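Local coordinates for lipid-transfer protein (Thermomonospora curvata, PDB 6OK1), which is a lipid-transfer protein with the two-domain thiolase fold, of no established activity, at residues L293-T298 with P332-G337; D177-A182 with N324-G329. All blocks are in the same frame, centred on the assembly; numbering follows the deposited sequence.

Contact 1: residues L293-T298 with P332-G337; sequences LYDHFT and PCNTHG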
loop_
_atom_site.group_PDB
_atom_site.type_symbol
_atom_site.label_atom_id
_atom_site.label_comp_id
_atom_site.label_asym_id
_atom_site.label_seq_id
_atom_site.Cartn_x
_atom_site.Cartn_y
_atom_site.Cartn_z
ATOM N N LEU A 293 16.013 18.508 1.857
ATOM C CA LEU A 293 14.946 18.680 2.839
ATOM C C LEU A 293 13.636 18.900 2.098
ATOM O O LEU A 293 13.490 19.875 1.348
ATOM C CB LEU A 293 15.252 19.835 3.797
ATOM C CG LEU A 293 16.519 19.622 4.636
ATOM C CD1 LEU A 293 16.701 20.821 5.584
ATOM C CD2 LEU A 293 16.469 18.291 5.408
ATOM N N TYR A 294 12.699 17.967 2.292
ATOM C CA TYR A 294 11.423 17.980 1.587
ATOM C C TYR A 294 10.734 19.324 1.739
ATOM O O TYR A 294 10.544 19.829 2.854
ATOM C CB TYR A 294 10.544 16.871 2.142
ATOM C CG TYR A 294 9.407 16.403 1.249
ATOM C CD1 TYR A 294 8.194 17.078 1.211
ATOM C CD2 TYR A 294 9.534 15.226 0.530
ATOM C CE1 TYR A 294 7.135 16.579 0.443
ATOM C CE2 TYR A 294 8.501 14.727 -0.228
ATOM C CZ TYR A 294 7.302 15.398 -0.259
ATOM O OH TYR A 294 6.280 14.883 -1.024
ATOM N N ASP A 295 10.294 19.862 0.611
ATOM C CA ASP A 295 9.980 21.276 0.514
ATOM C C ASP A 295 8.843 21.506 -0.468
ATOM O O ASP A 295 8.876 22.454 -1.258
ATOM C CB ASP A 295 11.206 22.069 0.085
ATOM C CG ASP A 295 11.673 21.690 -1.296
ATOM O OD1 ASP A 295 11.622 20.487 -1.608
ATOM O OD2 ASP A 295 12.091 22.591 -2.050
ATOM N N HIS A 296 7.812 20.651 -0.438
ATOM C CA HIS A 296 6.634 20.953 -1.256
ATOM C C HIS A 296 5.960 22.226 -0.778
ATOM O O HIS A 296 5.372 22.952 -1.585
ATOM C CB HIS A 296 5.653 19.793 -1.318
ATOM C CG HIS A 296 5.053 19.403 -0.010
ATOM N ND1 HIS A 296 5.696 19.572 1.195
ATOM C CD2 HIS A 296 3.857 18.827 0.277
ATOM C CE1 HIS A 296 4.939 19.091 2.167
ATOM N NE2 HIS A 296 3.813 18.648 1.638
ATOM N N PHE A 297 6.129 22.554 0.503
ATOM C CA PHE A 297 5.832 23.864 1.069
ATOM C C PHE A 297 7.047 24.298 1.874
ATOM O O PHE A 297 7.675 23.478 2.552
ATOM C CB PHE A 297 4.580 23.813 1.964
ATOM C CG PHE A 297 3.345 23.409 1.224
ATOM C CD1 PHE A 297 2.655 24.327 0.449
ATOM C CD2 PHE A 297 2.897 22.098 1.266
ATOM C CE1 PHE A 297 1.530 23.945 -0.258
ATOM C CE2 PHE A 297 1.777 21.726 0.557
ATOM C CZ PHE A 297 1.093 22.646 -0.189
ATOM N N THR A 298 7.368 25.571 1.834
ATOM C CA THR A 298 8.572 26.030 2.508
ATOM C C THR A 298 8.574 25.988 4.030
ATOM O O THR A 298 9.645 25.824 4.614
ATOM C CB THR A 298 8.862 27.468 2.106
ATOM O OG1 THR A 298 7.697 28.265 2.376
ATOM C CG2 THR A 298 9.288 27.539 0.623
ATOM N N PRO A 332 24.812 22.869 2.583
ATOM C CA PRO A 332 24.240 23.037 1.246
ATOM C C PRO A 332 22.972 22.218 1.118
ATOM O O PRO A 332 22.948 21.032 1.447
ATOM C CB PRO A 332 25.341 22.510 0.319
ATOM C CG PRO A 332 26.596 22.693 1.078
ATOM C CD PRO A 332 26.243 22.506 2.531
ATOM N N CYS A 333 21.914 22.862 0.642
ATOM C CA CYS A 333 20.582 22.284 0.725
ATOM C C CYS A 333 19.885 22.345 -0.618
ATOM O O CYS A 333 19.910 23.373 -1.304
ATOM C CB CYS A 333 19.780 23.028 1.778
ATOM S SG CYS A 333 18.098 22.364 2.059
ATOM N N ASN A 334 19.216 21.249 -0.966
ATOM C CA ASN A 334 18.343 21.207 -2.131
ATOM C C ASN A 334 19.066 21.749 -3.362
ATOM O O ASN A 334 18.563 22.616 -4.089
ATOM C CB ASN A 334 17.048 21.961 -1.852
ATOM C CG ASN A 334 16.167 21.240 -0.836
ATOM O OD1 ASN A 334 16.436 20.083 -0.509
ATOM N ND2 ASN A 334 15.108 21.892 -0.364
ATOM N N THR A 335 20.252 21.177 -3.607
ATOM C CA THR A 335 21.112 21.584 -4.710
ATOM C C THR A 335 20.496 21.339 -6.089
ATOM O O THR A 335 20.982 21.895 -7.076
ATOM C CB THR A 335 22.449 20.854 -4.574
ATOM O OG1 THR A 335 22.227 19.493 -4.184
ATOM C CG2 THR A 335 23.276 21.535 -3.497
ATOM N N HIS A 336 19.448 20.522 -6.187
ATOM C CA HIS A 336 18.687 20.374 -7.426
ATOM C C HIS A 336 17.590 21.419 -7.582
ATOM O O HIS A 336 17.021 21.552 -8.673
ATOM C CB HIS A 336 18.049 18.974 -7.494
ATOM C CG HIS A 336 17.116 18.667 -6.361
ATOM N ND1 HIS A 336 17.386 19.005 -5.048
ATOM C CD2 HIS A 336 15.925 18.026 -6.344
ATOM C CE1 HIS A 336 16.393 18.592 -4.278
ATOM N NE2 HIS A 336 15.495 17.995 -5.042
ATOM N N GLY A 337 17.252 22.134 -6.518
ATOM C CA GLY A 337 16.155 23.078 -6.534
ATOM C C GLY A 337 14.958 22.646 -5.710
ATOM O O GLY A 337 14.016 23.431 -5.555
#
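Leu293 and Asn334 join two buried loops of the C-terminal domain of a thiolase fold: loop 293-298 leaves edge strand 290-292, while loop 332-337 leads into helix 338-341. By sequence, Tyr294-Asp295-His296-Phe297 probably occupies the place of the NEAF/HDCF motif of thiolases, and the second loop is consistent with the start of their glycine-rich loop. Polar contacts centre on the Asn334 amide, which offers an acceptor and a donor to one residue's backbone, much as a peptide group would. OD1 accepts from Leu293 N at 2.9 Å, the donor tilted somewhat from the carbonyl plane. ND2 gives to Leu293 O at 3.1 Å, straighter at 160°, and meets a lone pair in the carbonyl plane. These bonds continue the backbone pairing of Pro332 and Asn334 with Ala291, so the second loop runs beside the end of strand 290-292 without itself forming a regular strand. ND2 is also bonded to Asp177 OD1 of helix 167-182. Asp295 comes tip to tip with the same amide, OD2 lying 3.5 Å from Asn334 ND2, too far to count as a bond; its carboxylate plane is turned 43° from the amide plane. Its main partner is instead Gln339 N, bonded to OD1 at the start of helix 338-341. Within 332-337, a type I turn from Asn334 is closed by Gly337 N on Asn334 O at 2.8 Å; the positive phi of Gly337 would press a CB against the preceding carbonyl O. The apolar part is small. Cys333 SG, set anti to its backbone N (chi1 -177°), packs against Leu293, whose other neighbours include Leu305 of helix 301-307. Sulfur SG stands 4.1 Å from both Leu293 CG and Leu293 CD1.

Contact 2: residues D177-A182 with N324-G329; sequences DRKHAA and NLEIGG
Lys179 and Glu326 cross at about a right angle, the lysine fully extended from helix 167-182 and the glutamate bent at chi2 (-79°). In their salt bridge Lys179 NZ meets Glu326 OE1 at 2.8 Å from above the carboxylate plane, 42° out of it. The same oxygen takes a second bond, donated by a water 2.7 Å from Glu326 OE1. That water accepts from Ile327 N at 2.9 Å and bonds His180 NE2 at 2.7 Å, lying in the imidazole plane, so three groups of the two segments share it. His180 thus turns its edge to the loop: CE1 lies 3.6 Å from Leu325 O, again near the ring plane, while ND1 makes weak bonds to the carbonyls of Cys333 and Asn334. The imidazole and the Ile327 side chain slide past each other in opposite directions, Ile327 CG1 coming obliquely to 3.7 Å from His180 NE2. On the loop side a type I turn from Glu326 to Gly329 places the isoleucine, with Gly329 N bonded back to Glu326 O. The lysine is exposed and the histidine buried, so the contact runs from a surface ion pair inward to a ring edge. It joins a helix of the insertion between strands 104-112 and 219-228, probably equivalent to the thiolase loop domain, to the C-terminal half, an interface between the two halves of the thiolase fold.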
loop_
_atom_site.group_PDB
_atom_site.type_symbol
_atom_site.label_atom_id
_atom_site.label_comp_id
_atom_site.label_asym_id
_atom_site.label_seq_id
_atom_site.Cartn_x
_atom_site.Cartn_y
_atom_site.Cartn_z
ATOM N N ASP A 177 16.053 27.594 -2.797
ATOM C CA ASP A 177 15.570 26.584 -3.728
ATOM C C ASP A 177 15.656 27.069 -5.173
ATOM O O ASP A 177 16.131 26.351 -6.062
ATOM C CB ASP A 177 14.098 26.236 -3.444
ATOM C CG ASP A 177 13.898 25.153 -2.400
ATOM O OD1 ASP A 177 14.839 24.456 -1.996
ATOM O OD2 ASP A 177 12.720 25.003 -1.978
ATOM N N ARG A 178 15.094 28.247 -5.444
ATOM C CA ARG A 178 15.045 28.723 -6.821
ATOM C C ARG A 178 16.431 29.117 -7.321
ATOM O O ARG A 178 16.705 29.037 -8.519
ATOM C CB ARG A 178 14.060 29.889 -6.926
ATOM C CG ARG A 178 12.574 29.431 -6.765
ATOM C CD ARG A 178 12.060 28.659 -7.975
ATOM N NE ARG A 178 11.952 29.552 -9.128
ATOM C CZ ARG A 178 10.851 30.203 -9.498
ATOM N NH1 ARG A 178 9.702 30.039 -8.847
ATOM N NH2 ARG A 178 10.901 31.020 -10.550
ATOM N N LYS A 179 17.323 29.519 -6.423
ATOM C CA LYS A 179 18.697 29.796 -6.843
ATOM C C LYS A 179 19.346 28.532 -7.398
ATOM O O LYS A 179 19.992 28.542 -8.460
ATOM C CB LYS A 179 19.494 30.339 -5.661
ATOM C CG LYS A 179 20.974 30.624 -5.951
ATOM C CD LYS A 179 21.601 31.332 -4.735
ATOM C CE LYS A 179 23.044 31.677 -4.961
ATOM N NZ LYS A 179 23.594 32.386 -3.778
ATOM N N HIS A 180 19.165 27.420 -6.696
ATOM C CA HIS A 180 19.756 26.169 -7.137
ATOM C C HIS A 180 19.028 25.616 -8.350
ATOM O O HIS A 180 19.657 25.041 -9.244
ATOM C CB HIS A 180 19.741 25.157 -5.992
ATOM C CG HIS A 180 20.580 25.574 -4.822
ATOM N ND1 HIS A 180 20.448 25.015 -3.567
ATOM C CD2 HIS A 180 21.572 26.494 -4.721
ATOM C CE1 HIS A 180 21.309 25.586 -2.739
ATOM N NE2 HIS A 180 22.013 26.479 -3.417
ATOM N N ALA A 181 17.699 25.767 -8.399
ATOM C CA ALA A 181 16.971 25.306 -9.571
ATOM C C ALA A 181 17.412 26.058 -10.820
ATOM O O ALA A 181 17.422 25.498 -11.922
ATOM C CB ALA A 181 15.463 25.468 -9.380
ATOM N N ALA A 182 17.771 27.327 -10.669
ATOM C CA ALA A 182 18.072 28.160 -11.828
ATOM C C ALA A 182 19.284 27.666 -12.619
ATOM O O ALA A 182 19.386 27.960 -13.807
ATOM C CB ALA A 182 18.284 29.598 -11.380
ATOM N N ASN A 324 23.526 29.289 5.630
ATOM C CA ASN A 324 24.036 27.937 5.791
ATOM C C ASN A 324 23.457 26.975 4.770
ATOM O O ASN A 324 24.019 25.890 4.583
ATOM C CB ASN A 324 23.744 27.402 7.195
ATOM C CG ASN A 324 24.660 27.972 8.244
ATOM O OD1 ASN A 324 25.822 27.598 8.327
ATOM N ND2 ASN A 324 24.133 28.861 9.063
ATOM N N LEU A 325 22.354 27.327 4.119
ATOM C CA LEU A 325 21.801 26.446 3.096
ATOM C C LEU A 325 22.441 26.651 1.734
ATOM O O LEU A 325 22.129 25.901 0.801
ATOM C CB LEU A 325 20.291 26.650 2.964
ATOM C CG LEU A 325 19.464 26.424 4.229
ATOM C CD1 LEU A 325 17.985 26.470 3.917
ATOM C CD2 LEU A 325 19.829 25.118 4.921
ATOM N N GLU A 326 23.298 27.655 1.592
ATOM C CA GLU A 326 23.936 27.968 0.326
ATOM C C GLU A 326 25.026 26.949 0.011
ATOM O O GLU A 326 25.546 26.268 0.899
ATOM C CB GLU A 326 24.552 29.369 0.369
ATOM C CG GLU A 326 23.577 30.488 0.695
ATOM C CD GLU A 326 22.728 30.917 -0.491
ATOM O OE1 GLU A 326 23.097 30.600 -1.640
ATOM O OE2 GLU A 326 21.705 31.593 -0.266
ATOM N N ILE A 327 25.410 26.892 -1.271
ATOM C CA ILE A 327 26.447 25.962 -1.729
ATOM C C ILE A 327 27.734 26.138 -0.933
ATOM O O ILE A 327 28.444 25.166 -0.648
ATOM C CB ILE A 327 26.696 26.138 -3.240
ATOM C CG1 ILE A 327 25.505 25.602 -4.037
ATOM C CG2 ILE A 327 27.983 25.429 -3.676
ATOM C CD1 ILE A 327 25.543 25.963 -5.516
ATOM N N GLY A 328 28.076 27.372 -0.594
ATOM C CA GLY A 328 29.268 27.585 0.202
ATOM C C GLY A 328 29.079 27.545 1.699
ATOM O O GLY A 328 30.038 27.777 2.436
ATOM N N GLY A 329 27.870 27.252 2.186
ATOM C CA GLY A 329 27.599 27.268 3.607
ATOM C C GLY A 329 27.817 25.916 4.266
ATOM O O GLY A 329 28.285 24.951 3.661
HETATM O O HOH W 1 23.823 28.474 -3.063
#

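Of the four segments, 177-182 on helix 167-182 comes first from the N terminus; the chain then passes through the rest of the N-terminal half and into the C-terminal one, and reaches 293-298 just after edge strand 290-292. After helices 301-307 and 316-321 it arrives at 324-329, closing contact 2 across 141 residues, and then at 332-337, closing contact 1 across 33. The two closures cross, because 293-298 lies inside the larger loop and 332-337 beyond it. Their centres are 9 Å apart. The turn of 324-329 and the following 332-337 belong to one connection, and helix 167-182 touches both, tying the insertion of the N-terminal half to the C-terminal edge of the sheet.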